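Local coordinates for protein FI20010p1 (Drosophila melanogaster, PDB 7CFB) that probably acts as a Tudor-domain scaffold in piRNA-guided gene silencing, taking part in the assembly of the piRNA amplification complex with Aub, at residues E27-I33 against T113-S117; M41-P45 against Y65-W69; K78-R82 against N107-R111; Y126-G131 against P153-I157. Residue numbers count along the deposited sequence, not the author numbering.

In the fold
The contacts are spread over two sheets, the six-stranded antiparallel sheet containing 99-103, 108-117 and 123-127, and the five-strand closed barrel containing 49-57, 64-67 and 157-161; contact 4 lies between them. Barrel strands come both before and after the other sheet in sequence, as in extended Tudor domains, with their Tudor core and SN-like part. Contacts 1 and 3 use opposite ends of strand 108-117, their centres about 22 Å apart; contact 2 lies on the barrel. The centre of contact 4 is about 3 Å from the centre of the chain and about 13, 11 and 14 Å from the centres of contacts 1, 2 and 3, and it touches all three. Contact 1 spans contacts 2 and 3 along the chain; contact 4 closes last.

Contact 1 (E27-I33 against T113-S117); sequences ETTRRDI and TINSS. With SO4 (sulfate ion), chain C.
A beta bulge serves as the docking point for a non-strand segment: Asn115 and Ser116 both face Asp124, and the bulged Asn115, at phi/psi -97/-30°, offers its carbonyl to the extended chain at 27-28. Thr28 N donates to Asn115 O at 2.8 Å (164°), while Glu27 CA makes a CA-H...O contact with that same Asn115 O at 3.2 Å. The nearest CA pairs are Glu27 with Ser116, 4.6 Å, and Thr28 with Asn115, 5.3 Å. In the m, t rotamer (chi1 -66°, chi2 -177°), Glu27 brings OE1 to Ser117 N at 2.7 Å in an almost linear bond (178°). Asn115, chi1 +60°, returns a weak bond from ND2 to Thr28 O, 3.3 Å; its ND2 also bonds Asp124, which forms a salt bridge with Arg30. Strand 108-117 belongs to the six-stranded antiparallel sheet of the Tudor family region, so the contact fixes the segment leading into helix 30-36 against that sheet. Thr29 is the N-cap: its OG1 accepts from Asp32 N at 3.2 Å and donates to O4 of a sulfate ion, probably from the crystallisation liquor, at 2.8 Å, and Arg31 N reaches sulfate O2 at 3.2 Å. One turn in, Ile33 (chi1 t, chi2 p) points toward the strand, with CG1 3.6 Å from Thr113 CG2 and CB 3.7 Å from Asn115 CB.

Contact 2 (M41-P45 against Y65-W69); sequences MAAFP and YVAKW
Phe44, Lys68 and Val66 have the most surface covered here, 66, 57 and 34 Å². Residues 41-43 have helical phi/psi and close with Phe44 N bonded to Met41 O at 3.2 Å; Phe44 then turns extended (-125/75°). With chi1 -59° and chi2 86°, its ring reaches the end of strand 64-67: CE2 lies 3.6 Å from Val66 CG2 and CZ 3.9 Å from Lys68 CG. Val66 (chi1 m) points toward 41-45, whereas Ala67 points away. Lys68 leaves the strand at -68/-43°, and its CG also lies 3.8 Å from Ala43 CB; Ala43 and Lys68 are the nearest CA pair, 7.0 Å apart. The ring also meets Val50, Ala52, Ile157 and Leu189, so the loop packs it against side chains of four barrel strands, with Asn184 taking the carbonyls of Met41 and Phe44. No hydrogen bond crosses between the segments: adhesion is apolar, with lysine contributing methylene carbon while its NZ goes to Thr51 O.

Contact 3 (K78-R82 against N107-R111); sequences KVLQR and NIITR
Val79, in the last turn of helix 74-80, sets CG1 3.6 Å from Ile109 CG2, using the t rotamer (chi1 163°). Leu80 follows, its CA 4.5 Å from that of Ile109: Leu80 O accepts from Ile109 N at 3.2 Å (159°), and two CA-H...O contacts add to this, Ile108 CA to Leu80 O at 3.4 Å and Leu80 CA to Ile109 O at 3.1 Å. Leu80 CD2 packs 4.0 Å from Ile108 CB. The end of helix 74-80 is thereby held on the start of strand 108-117 of the six-stranded antiparallel sheet. A Schellman motif ends the helix, Arg82 N bonded to Val79 O at 3.1 Å and Gln83 N to Lys78 O, with Arg82 the positive-phi C-prime residue (61/37°). The strand begins at a G1 beta bulge where Asn107 (55/45°) and Ile108 both face Asp103. Arg82 points toward the strand: NH1 donates to Asn107 OD1 at 3.1 Å (169°), and NE passes 3.6 Å from Ile109 CD1.

Contact 4 (Y126-G131 against P153-I157); sequences YLIDFG and PAQAI
Pro153, extended, turns its side chain away from 126-131; its carbonyl receives a weak bond from Gln155 NE2, 3.3 Å, and also accepts from Arg111 NH2. Ala154, likewise extended, lays CB 3.9 Å from Ile128 CB and 3.6 Å from Ile128 O. At Gln155 (-68/-37°) the backbone N donates to Asp129 OD1 (chi1 -58°) at 3.1 Å (173°); Gln155 CA is 4.5 Å from Asp129 CA. Ala156 N makes a weak bond to Ile128 O, 3.3 Å, and Ala156 CB presses 3.3 Å from Gly131 N; a CB on Gly131 would be a tight 3.3 Å from Ala156 CB, and its positive phi (67°) suits glycine. Ala156 O and Ile128 O each accept from one bridging water, at 2.7 and 2.9 Å, and Tyr126 OH donates to it at 2.7 Å. The IDFG turn recalls the IDYG sequence of Tudor domains. It sits between the two sheets: Asp129 bridges to Arg111 of strand 108-117, Gln155 OE1 accepts from Trp69 N just after strand 64-67, and Phe130 touches Leu80 of helix 74-80.

Contact 1 (E27-I33 against T113-S117)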
loop_
_atom_site.group_PDB
_atom_site.type_symbol
_atom_site.label_atom_id
_atom_site.label_comp_id
_atom_site.label_asym_id
_atom_site.label_seq_id
_atom_site.Cartn_x
_atom_site.Cartn_y
_atom_site.Cartn_z
ATOM N N GLU A 27 2.974 15.652 -11.205
ATOM C CA GLU A 27 3.906 14.986 -10.276
ATOM C C GLU A 27 3.704 15.567 -8.883
ATOM O O GLU A 27 3.476 16.742 -8.783
ATOM C CB GLU A 27 5.335 15.197 -10.737
ATOM C CG GLU A 27 5.645 14.519 -12.044
ATOM C CD GLU A 27 7.095 14.690 -12.422
ATOM O OE1 GLU A 27 7.954 14.182 -11.713
ATOM O OE2 GLU A 27 7.331 15.351 -13.395
ATOM N N THR A 28 3.831 14.747 -7.855
ATOM C CA THR A 28 3.619 15.203 -6.464
ATOM C C THR A 28 4.670 14.612 -5.537
ATOM O O THR A 28 5.365 13.756 -5.952
ATOM C CB THR A 28 2.231 14.801 -5.951
ATOM O OG1 THR A 28 2.129 13.389 -6.037
ATOM C CG2 THR A 28 1.087 15.404 -6.729
ATOM N N THR A 29 4.748 15.125 -4.317
ATOM C CA THR A 29 5.617 14.602 -3.241
ATOM C C THR A 29 4.944 13.408 -2.552
ATOM O O THR A 29 3.797 13.159 -2.815
ATOM C CB THR A 29 5.893 15.665 -2.174
ATOM O OG1 THR A 29 4.671 16.045 -1.560
ATOM C CG2 THR A 29 6.599 16.886 -2.706
ATOM N N ARG A 30 5.683 12.732 -1.692
ATOM C CA ARG A 30 5.159 11.569 -0.962
ATOM C C ARG A 30 3.982 12.002 -0.084
ATOM O O ARG A 30 3.010 11.300 -0.074
ATOM C CB ARG A 30 6.317 10.891 -0.253
ATOM C CG ARG A 30 7.345 10.341 -1.220
ATOM C CD ARG A 30 8.384 9.518 -0.539
ATOM N NE ARG A 30 9.196 8.782 -1.470
ATOM C CZ ARG A 30 10.173 7.990 -1.105
ATOM N NH1 ARG A 30 10.480 7.875 0.166
ATOM N NH2 ARG A 30 10.868 7.339 -2.001
ATOM N N ARG A 31 4.080 13.145 0.583
ATOM C CA ARG A 31 2.959 13.638 1.415
ATOM C C ARG A 31 1.760 13.974 0.531
ATOM O O ARG A 31 0.685 13.582 0.880
ATOM C CB ARG A 31 3.381 14.838 2.262
ATOM C CG ARG A 31 4.326 14.516 3.409
ATOM C CD ARG A 31 4.032 13.291 4.269
ATOM N NE ARG A 31 2.680 13.240 4.805
ATOM C CZ ARG A 31 1.820 12.232 4.683
ATOM N NH1 ARG A 31 0.620 12.354 5.204
ATOM N NH2 ARG A 31 2.148 11.112 4.058
ATOM N N ASP A 32 1.985 14.634 -0.597
ATOM C CA ASP A 32 0.879 15.050 -1.479
ATOM C C ASP A 32 0.154 13.848 -2.071
ATOM O O ASP A 32 -1.025 13.855 -1.981
ATOM C CB ASP A 32 1.340 16.000 -2.580
ATOM C CG ASP A 32 1.715 17.390 -2.101
ATOM O OD1 ASP A 32 1.395 17.713 -0.978
ATOM O OD2 ASP A 32 2.348 18.107 -2.858
ATOM N N ILE A 33 0.863 12.823 -2.545
ATOM C CA ILE A 33 0.208 11.654 -3.207
ATOM C C ILE A 33 -0.716 10.956 -2.213
ATOM O O ILE A 33 -1.791 10.629 -2.586
ATOM C CB ILE A 33 1.204 10.708 -3.904
ATOM C CG1 ILE A 33 0.501 9.626 -4.723
ATOM C CG2 ILE A 33 2.168 10.089 -2.927
ATOM C CD1 ILE A 33 -0.420 10.140 -5.751
ATOM N N THR A 113 0.651 3.708 -7.556
ATOM C CA THR A 113 0.519 4.957 -8.309
ATOM C C THR A 113 1.922 5.555 -8.480
ATOM O O THR A 113 2.710 5.408 -7.583
ATOM C CB THR A 113 -0.471 5.903 -7.639
ATOM O OG1 THR A 113 -0.550 6.969 -8.565
ATOM C CG2 THR A 113 -0.011 6.389 -6.287
ATOM N N ILE A 114 2.199 6.158 -9.620
ATOM C CA ILE A 114 3.483 6.857 -9.844
ATOM C C ILE A 114 3.280 8.306 -9.405
ATOM O O ILE A 114 2.415 8.943 -9.903
ATOM C CB ILE A 114 3.952 6.772 -11.299
ATOM C CG1 ILE A 114 4.051 5.330 -11.781
ATOM C CG2 ILE A 114 5.273 7.481 -11.448
ATOM C CD1 ILE A 114 5.233 4.627 -11.251
ATOM N N ASN A 115 4.072 8.770 -8.463
ATOM C CA ASN A 115 3.907 10.153 -7.970
ATOM C C ASN A 115 4.874 11.124 -8.655
ATOM O O ASN A 115 4.516 12.242 -8.793
ATOM C CB ASN A 115 3.829 10.215 -6.445
ATOM C CG ASN A 115 5.047 9.673 -5.745
ATOM O OD1 ASN A 115 5.127 8.507 -5.431
ATOM N ND2 ASN A 115 5.997 10.535 -5.481
ATOM N N SER A 116 6.045 10.676 -9.075
ATOM C CA SER A 116 7.020 11.598 -9.700
ATOM C C SER A 116 8.061 10.848 -10.523
ATOM O O SER A 116 8.234 9.675 -10.325
ATOM C CB SER A 116 7.700 12.466 -8.673
ATOM O OG SER A 116 8.638 11.746 -7.920
ATOM N N SER A 117 8.730 11.596 -11.384
ATOM C CA SER A 117 9.864 11.143 -12.213
ATOM C C SER A 117 11.144 11.267 -11.390
ATOM O O SER A 117 11.295 12.241 -10.694
ATOM C CB SER A 117 9.947 11.972 -13.444
ATOM O OG SER A 117 10.878 11.436 -14.343
HETATM S S SO4 C . 6.950 16.289 1.376
HETATM O O1 SO4 C . 6.804 16.535 2.808
HETATM O O2 SO4 C . 6.730 14.872 1.093
HETATM O O3 SO4 C . 8.298 16.665 0.962
HETATM O O4 SO4 C . 5.974 17.095 0.645
#

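Contact 2 (M41-P45 against Y65-W69)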
loop_
_atom_site.group_PDB
_atom_site.type_symbol
_atom_site.label_atom_id
_atom_site.label_comp_id
_atom_site.label_asym_id
_atom_site.label_seq_id
_atom_site.Cartn_x
_atom_site.Cartn_y
_atom_site.Cartn_z
ATOM N N MET A 41 -11.770 7.155 5.841
ATOM C CA MET A 41 -11.483 7.622 7.210
ATOM C C MET A 41 -12.612 7.229 8.178
ATOM O O MET A 41 -12.356 7.114 9.345
ATOM C CB MET A 41 -11.226 9.122 7.199
ATOM C CG MET A 41 -10.116 9.500 6.290
ATOM S SD MET A 41 -8.568 8.679 6.580
ATOM C CE MET A 41 -8.179 9.170 8.246
ATOM N N ALA A 42 -13.793 6.902 7.666
ATOM C CA ALA A 42 -14.965 6.451 8.451
ATOM C C ALA A 42 -14.712 5.111 9.160
ATOM O O ALA A 42 -15.366 4.848 10.119
ATOM C CB ALA A 42 -16.181 6.390 7.585
ATOM N N ALA A 43 -13.778 4.294 8.675
ATOM C CA ALA A 43 -13.359 2.998 9.250
ATOM C C ALA A 43 -12.628 3.147 10.600
ATOM O O ALA A 43 -12.475 2.163 11.264
ATOM C CB ALA A 43 -12.530 2.267 8.236
ATOM N N PHE A 44 -12.159 4.332 10.962
ATOM C CA PHE A 44 -11.428 4.523 12.234
ATOM C C PHE A 44 -12.072 5.633 13.072
ATOM O O PHE A 44 -11.554 6.709 13.151
ATOM C CB PHE A 44 -9.959 4.774 11.923
ATOM C CG PHE A 44 -9.303 3.663 11.158
ATOM C CD1 PHE A 44 -9.365 3.624 9.789
ATOM C CD2 PHE A 44 -8.658 2.642 11.809
ATOM C CE1 PHE A 44 -8.750 2.614 9.084
ATOM C CE2 PHE A 44 -8.054 1.625 11.102
ATOM C CZ PHE A 44 -8.103 1.614 9.741
ATOM N N PRO A 45 -13.218 5.348 13.691
ATOM C CA PRO A 45 -13.890 6.313 14.492
ATOM C C PRO A 45 -13.094 6.666 15.743
ATOM O O PRO A 45 -12.663 5.829 16.432
ATOM C CB PRO A 45 -15.196 5.658 14.931
ATOM C CG PRO A 45 -15.263 4.357 14.216
ATOM C CD PRO A 45 -13.906 4.097 13.626
ATOM N N TYR A 65 1.259 2.684 9.381
ATOM C CA TYR A 65 0.054 2.608 8.527
ATOM C C TYR A 65 -0.845 1.459 8.981
ATOM O O TYR A 65 -0.355 0.396 9.257
ATOM C CB TYR A 65 0.461 2.500 7.067
ATOM C CG TYR A 65 1.044 3.749 6.478
ATOM C CD1 TYR A 65 2.386 4.036 6.601
ATOM C CD2 TYR A 65 0.257 4.637 5.780
ATOM C CE1 TYR A 65 2.931 5.178 6.060
ATOM C CE2 TYR A 65 0.783 5.781 5.227
ATOM C CZ TYR A 65 2.125 6.052 5.370
ATOM O OH TYR A 65 2.649 7.171 4.841
ATOM N N VAL A 66 -2.144 1.715 9.036
ATOM C CA VAL A 66 -3.137 0.680 9.417
ATOM C C VAL A 66 -4.130 0.503 8.274
ATOM O O VAL A 66 -4.389 1.463 7.582
ATOM C CB VAL A 66 -3.825 0.965 10.758
ATOM C CG1 VAL A 66 -2.850 0.879 11.905
ATOM C CG2 VAL A 66 -4.543 2.288 10.759
ATOM N N ALA A 67 -4.582 -0.725 8.069
ATOM C CA ALA A 67 -5.522 -1.056 6.985
ATOM C C ALA A 67 -6.647 -1.933 7.504
ATOM O O ALA A 67 -6.373 -2.917 8.157
ATOM C CB ALA A 67 -4.792 -1.718 5.861
ATOM N N LYS A 68 -7.870 -1.535 7.219
ATOM C CA LYS A 68 -9.039 -2.330 7.636
ATOM C C LYS A 68 -9.096 -3.657 6.887
ATOM O O LYS A 68 -9.362 -4.618 7.518
ATOM C CB LYS A 68 -10.319 -1.511 7.575
ATOM C CG LYS A 68 -10.815 -1.047 8.927
ATOM C CD LYS A 68 -11.264 -2.180 9.759
ATOM C CE LYS A 68 -12.184 -1.802 10.889
ATOM N NZ LYS A 68 -12.418 -2.966 11.760
ATOM N N TRP A 69 -8.836 -3.675 5.581
ATOM C CA TRP A 69 -8.913 -4.925 4.779
ATOM C C TRP A 69 -10.271 -5.582 5.013
ATOM O O TRP A 69 -10.324 -6.763 5.254
ATOM C CB TRP A 69 -7.740 -5.871 5.048
ATOM C CG TRP A 69 -6.474 -5.454 4.380
ATOM C CD1 TRP A 69 -5.329 -5.062 4.987
ATOM C CD2 TRP A 69 -6.225 -5.354 2.976
ATOM N NE1 TRP A 69 -4.389 -4.739 4.062
ATOM C CE2 TRP A 69 -4.911 -4.897 2.821
ATOM C CE3 TRP A 69 -6.978 -5.607 1.835
ATOM C CZ2 TRP A 69 -4.324 -4.709 1.584
ATOM C CZ3 TRP A 69 -6.410 -5.383 0.609
ATOM C CH2 TRP A 69 -5.102 -4.953 0.490
#

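Contact 3 (K78-R82 against N107-R111)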
loop_
_atom_site.group_PDB
_atom_site.type_symbol
_atom_site.label_atom_id
_atom_site.label_comp_id
_atom_site.label_asym_id
_atom_site.label_seq_id
_atom_site.Cartn_x
_atom_site.Cartn_y
_atom_site.Cartn_z
ATOM N N LYS A 78 -8.528 -10.270 -4.131
ATOM C CA LYS A 78 -8.535 -11.230 -5.257
ATOM C C LYS A 78 -7.403 -10.907 -6.230
ATOM O O LYS A 78 -6.796 -11.824 -6.708
ATOM C CB LYS A 78 -9.883 -11.224 -5.965
ATOM C CG LYS A 78 -10.975 -12.048 -5.322
ATOM C CD LYS A 78 -12.177 -12.125 -6.230
ATOM C CE LYS A 78 -13.470 -12.521 -5.554
ATOM N NZ LYS A 78 -13.263 -13.495 -4.461
ATOM N N VAL A 79 -7.175 -9.640 -6.537
ATOM C CA VAL A 79 -6.051 -9.251 -7.435
ATOM C C VAL A 79 -4.723 -9.600 -6.764
ATOM O O VAL A 79 -3.865 -10.132 -7.407
ATOM C CB VAL A 79 -6.091 -7.757 -7.766
ATOM C CG1 VAL A 79 -4.762 -7.262 -8.310
ATOM C CG2 VAL A 79 -7.214 -7.435 -8.715
ATOM N N LEU A 80 -4.623 -9.337 -5.474
ATOM C CA LEU A 80 -3.357 -9.550 -4.754
ATOM C C LEU A 80 -2.947 -11.020 -4.784
ATOM O O LEU A 80 -1.831 -11.279 -5.071
ATOM C CB LEU A 80 -3.483 -9.018 -3.331
ATOM C CG LEU A 80 -2.150 -8.811 -2.642
ATOM C CD1 LEU A 80 -2.151 -7.556 -1.804
ATOM C CD2 LEU A 80 -1.782 -10.017 -1.814
ATOM N N GLN A 81 -3.899 -11.925 -4.649
ATOM C CA GLN A 81 -3.629 -13.385 -4.605
ATOM C C GLN A 81 -3.677 -14.017 -6.004
ATOM O O GLN A 81 -3.780 -15.220 -6.088
ATOM C CB GLN A 81 -4.526 -14.030 -3.565
ATOM C CG GLN A 81 -4.161 -13.610 -2.163
ATOM C CD GLN A 81 -5.185 -14.087 -1.177
ATOM O OE1 GLN A 81 -4.951 -15.010 -0.429
ATOM N NE2 GLN A 81 -6.338 -13.457 -1.182
ATOM N N ARG A 82 -3.695 -13.193 -7.045
ATOM C CA ARG A 82 -3.670 -13.612 -8.461
ATOM C C ARG A 82 -4.883 -14.477 -8.788
ATOM O O ARG A 82 -4.728 -15.395 -9.533
ATOM C CB ARG A 82 -2.332 -14.277 -8.793
ATOM C CG ARG A 82 -1.146 -13.335 -8.710
ATOM C CD ARG A 82 -0.001 -13.664 -9.630
ATOM N NE ARG A 82 -0.276 -13.266 -10.984
ATOM C CZ ARG A 82 0.506 -13.521 -12.010
ATOM N NH1 ARG A 82 1.634 -14.170 -11.833
ATOM N NH2 ARG A 82 0.172 -13.099 -13.207
ATOM N N ASN A 107 5.074 -13.620 -6.060
ATOM C CA ASN A 107 3.789 -13.915 -6.735
ATOM C C ASN A 107 2.575 -13.151 -6.180
ATOM O O ASN A 107 1.552 -13.778 -5.979
ATOM C CB ASN A 107 3.563 -15.421 -6.836
ATOM C CG ASN A 107 2.802 -15.797 -8.084
ATOM O OD1 ASN A 107 2.864 -15.107 -9.093
ATOM N ND2 ASN A 107 2.044 -16.867 -7.993
ATOM N N ILE A 108 2.683 -11.852 -5.933
ATOM C CA ILE A 108 1.484 -11.072 -5.518
ATOM C C ILE A 108 1.373 -9.839 -6.404
ATOM O O ILE A 108 2.345 -9.457 -6.982
ATOM C CB ILE A 108 1.469 -10.707 -4.030
ATOM C CG1 ILE A 108 2.430 -9.573 -3.696
ATOM C CG2 ILE A 108 1.669 -11.914 -3.150
ATOM C CD1 ILE A 108 2.034 -8.818 -2.478
ATOM N N ILE A 109 0.170 -9.317 -6.562
ATOM C CA ILE A 109 -0.036 -8.109 -7.394
ATOM C C ILE A 109 -0.676 -7.037 -6.513
ATOM O O ILE A 109 -1.758 -7.261 -6.002
ATOM C CB ILE A 109 -0.866 -8.448 -8.631
ATOM C CG1 ILE A 109 -0.123 -9.412 -9.554
ATOM C CG2 ILE A 109 -1.302 -7.197 -9.340
ATOM C CD1 ILE A 109 -0.900 -9.773 -10.774
ATOM N N THR A 110 -0.035 -5.884 -6.426
ATOM C CA THR A 110 -0.516 -4.821 -5.518
ATOM C C THR A 110 -0.804 -3.522 -6.270
ATOM O O THR A 110 -0.189 -3.302 -7.276
ATOM C CB THR A 110 0.507 -4.615 -4.409
ATOM O OG1 THR A 110 -0.091 -3.941 -3.312
ATOM C CG2 THR A 110 1.737 -3.885 -4.880
ATOM N N ARG A 111 -1.697 -2.705 -5.719
ATOM C CA ARG A 111 -2.104 -1.403 -6.305
ATOM C C ARG A 111 -0.971 -0.404 -6.110
ATOM O O ARG A 111 -0.366 -0.418 -5.084
ATOM C CB ARG A 111 -3.464 -0.934 -5.788
ATOM C CG ARG A 111 -4.588 -1.925 -6.005
ATOM C CD ARG A 111 -5.943 -1.279 -5.926
ATOM N NE ARG A 111 -6.172 -0.791 -4.591
ATOM C CZ ARG A 111 -7.055 0.111 -4.259
ATOM N NH1 ARG A 111 -7.832 0.655 -5.160
ATOM N NH2 ARG A 111 -7.145 0.483 -3.015
#

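Contact 4 (Y126-G131 against P153-I157)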
loop_
_atom_site.group_PDB
_atom_site.type_symbol
_atom_site.label_atom_id
_atom_site.label_comp_id
_atom_site.label_asym_id
_atom_site.label_seq_id
_atom_site.Cartn_x
_atom_site.Cartn_y
_atom_site.Cartn_z
ATOM N N TYR A 126 4.096 4.873 -5.070
ATOM C CA TYR A 126 3.461 4.609 -3.767
ATOM C C TYR A 126 2.569 3.369 -3.836
ATOM O O TYR A 126 1.730 3.279 -4.659
ATOM C CB TYR A 126 2.691 5.850 -3.333
ATOM C CG TYR A 126 1.998 5.757 -2.004
ATOM C CD1 TYR A 126 2.685 5.368 -0.880
ATOM C CD2 TYR A 126 0.664 6.053 -1.871
ATOM C CE1 TYR A 126 2.080 5.295 0.351
ATOM C CE2 TYR A 126 0.032 5.958 -0.651
ATOM C CZ TYR A 126 0.743 5.584 0.468
ATOM O OH TYR A 126 0.167 5.491 1.681
ATOM N N LEU A 127 2.777 2.464 -2.907
ATOM C CA LEU A 127 1.940 1.256 -2.792
ATOM C C LEU A 127 0.795 1.653 -1.865
ATOM O O LEU A 127 0.944 1.584 -0.680
ATOM C CB LEU A 127 2.800 0.116 -2.250
ATOM C CG LEU A 127 4.042 -0.212 -3.065
ATOM C CD1 LEU A 127 4.588 -1.554 -2.692
ATOM C CD2 LEU A 127 3.742 -0.192 -4.537
ATOM N N ILE A 128 -0.326 2.012 -2.469
ATOM C CA ILE A 128 -1.493 2.619 -1.770
ATOM C C ILE A 128 -2.056 1.699 -0.690
ATOM O O ILE A 128 -2.562 2.209 0.261
ATOM C CB ILE A 128 -2.545 3.160 -2.757
ATOM C CG1 ILE A 128 -3.332 2.057 -3.457
ATOM C CG2 ILE A 128 -1.923 4.127 -3.739
ATOM C CD1 ILE A 128 -4.432 2.545 -4.329
ATOM N N ASP A 129 -2.050 0.397 -0.902
ATOM C CA ASP A 129 -2.615 -0.547 0.087
ATOM C C ASP A 129 -1.629 -0.891 1.200
ATOM O O ASP A 129 -2.102 -1.341 2.211
ATOM C CB ASP A 129 -3.267 -1.740 -0.610
ATOM C CG ASP A 129 -4.353 -1.319 -1.572
ATOM O OD1 ASP A 129 -5.027 -0.381 -1.275
ATOM O OD2 ASP A 129 -4.447 -1.893 -2.607
ATOM N N PHE A 130 -0.326 -0.722 0.979
ATOM C CA PHE A 130 0.709 -1.064 1.989
ATOM C C PHE A 130 1.309 0.159 2.689
ATOM O O PHE A 130 1.938 -0.018 3.684
ATOM C CB PHE A 130 1.863 -1.835 1.361
ATOM C CG PHE A 130 1.511 -3.126 0.677
ATOM C CD1 PHE A 130 0.272 -3.709 0.831
ATOM C CD2 PHE A 130 2.428 -3.759 -0.136
ATOM C CE1 PHE A 130 -0.045 -4.886 0.181
ATOM C CE2 PHE A 130 2.120 -4.951 -0.766
ATOM C CZ PHE A 130 0.883 -5.513 -0.602
ATOM N N GLY A 131 1.047 1.357 2.208
ATOM C CA GLY A 131 1.643 2.559 2.792
ATOM C C GLY A 131 3.144 2.634 2.600
ATOM O O GLY A 131 3.776 3.199 3.432
ATOM N N PRO A 153 -11.066 2.605 -2.182
ATOM C CA PRO A 153 -10.200 3.403 -1.323
ATOM C C PRO A 153 -8.862 2.741 -0.961
ATOM O O PRO A 153 -8.797 1.578 -0.811
ATOM C CB PRO A 153 -11.013 3.567 -0.041
ATOM C CG PRO A 153 -12.420 3.320 -0.467
ATOM C CD PRO A 153 -12.321 2.273 -1.547
ATOM N N ALA A 154 -7.829 3.553 -0.837
ATOM C CA ALA A 154 -6.507 3.045 -0.453
ATOM C C ALA A 154 -6.658 2.455 0.934
ATOM O O ALA A 154 -7.197 3.102 1.769
ATOM C CB ALA A 154 -5.514 4.172 -0.457
ATOM N N GLN A 155 -6.186 1.247 1.116
ATOM C CA GLN A 155 -6.270 0.550 2.411
ATOM C C GLN A 155 -5.387 1.202 3.476
ATOM O O GLN A 155 -5.786 1.224 4.608
ATOM C CB GLN A 155 -5.968 -0.932 2.219
ATOM C CG GLN A 155 -7.014 -1.619 1.360
ATOM C CD GLN A 155 -8.363 -1.543 2.018
ATOM O OE1 GLN A 155 -8.570 -2.091 3.070
ATOM N NE2 GLN A 155 -9.284 -0.847 1.404
ATOM N N ALA A 156 -4.218 1.686 3.089
ATOM C CA ALA A 156 -3.244 2.159 4.090
ATOM C C ALA A 156 -3.542 3.568 4.598
ATOM O O ALA A 156 -3.425 4.497 3.853
ATOM C CB ALA A 156 -1.853 2.015 3.562
ATOM N N ILE A 157 -3.837 3.661 5.884
ATOM C CA ILE A 157 -4.141 4.959 6.544
ATOM C C ILE A 157 -2.958 5.366 7.427
ATOM O O ILE A 157 -2.575 4.603 8.271
ATOM C CB ILE A 157 -5.450 4.902 7.343
ATOM C CG1 ILE A 157 -6.619 4.376 6.521
ATOM C CG2 ILE A 157 -5.745 6.258 7.928
ATOM C CD1 ILE A 157 -6.919 5.199 5.324
HETATM O O HOH W 1 -2.411 4.874 1.365
#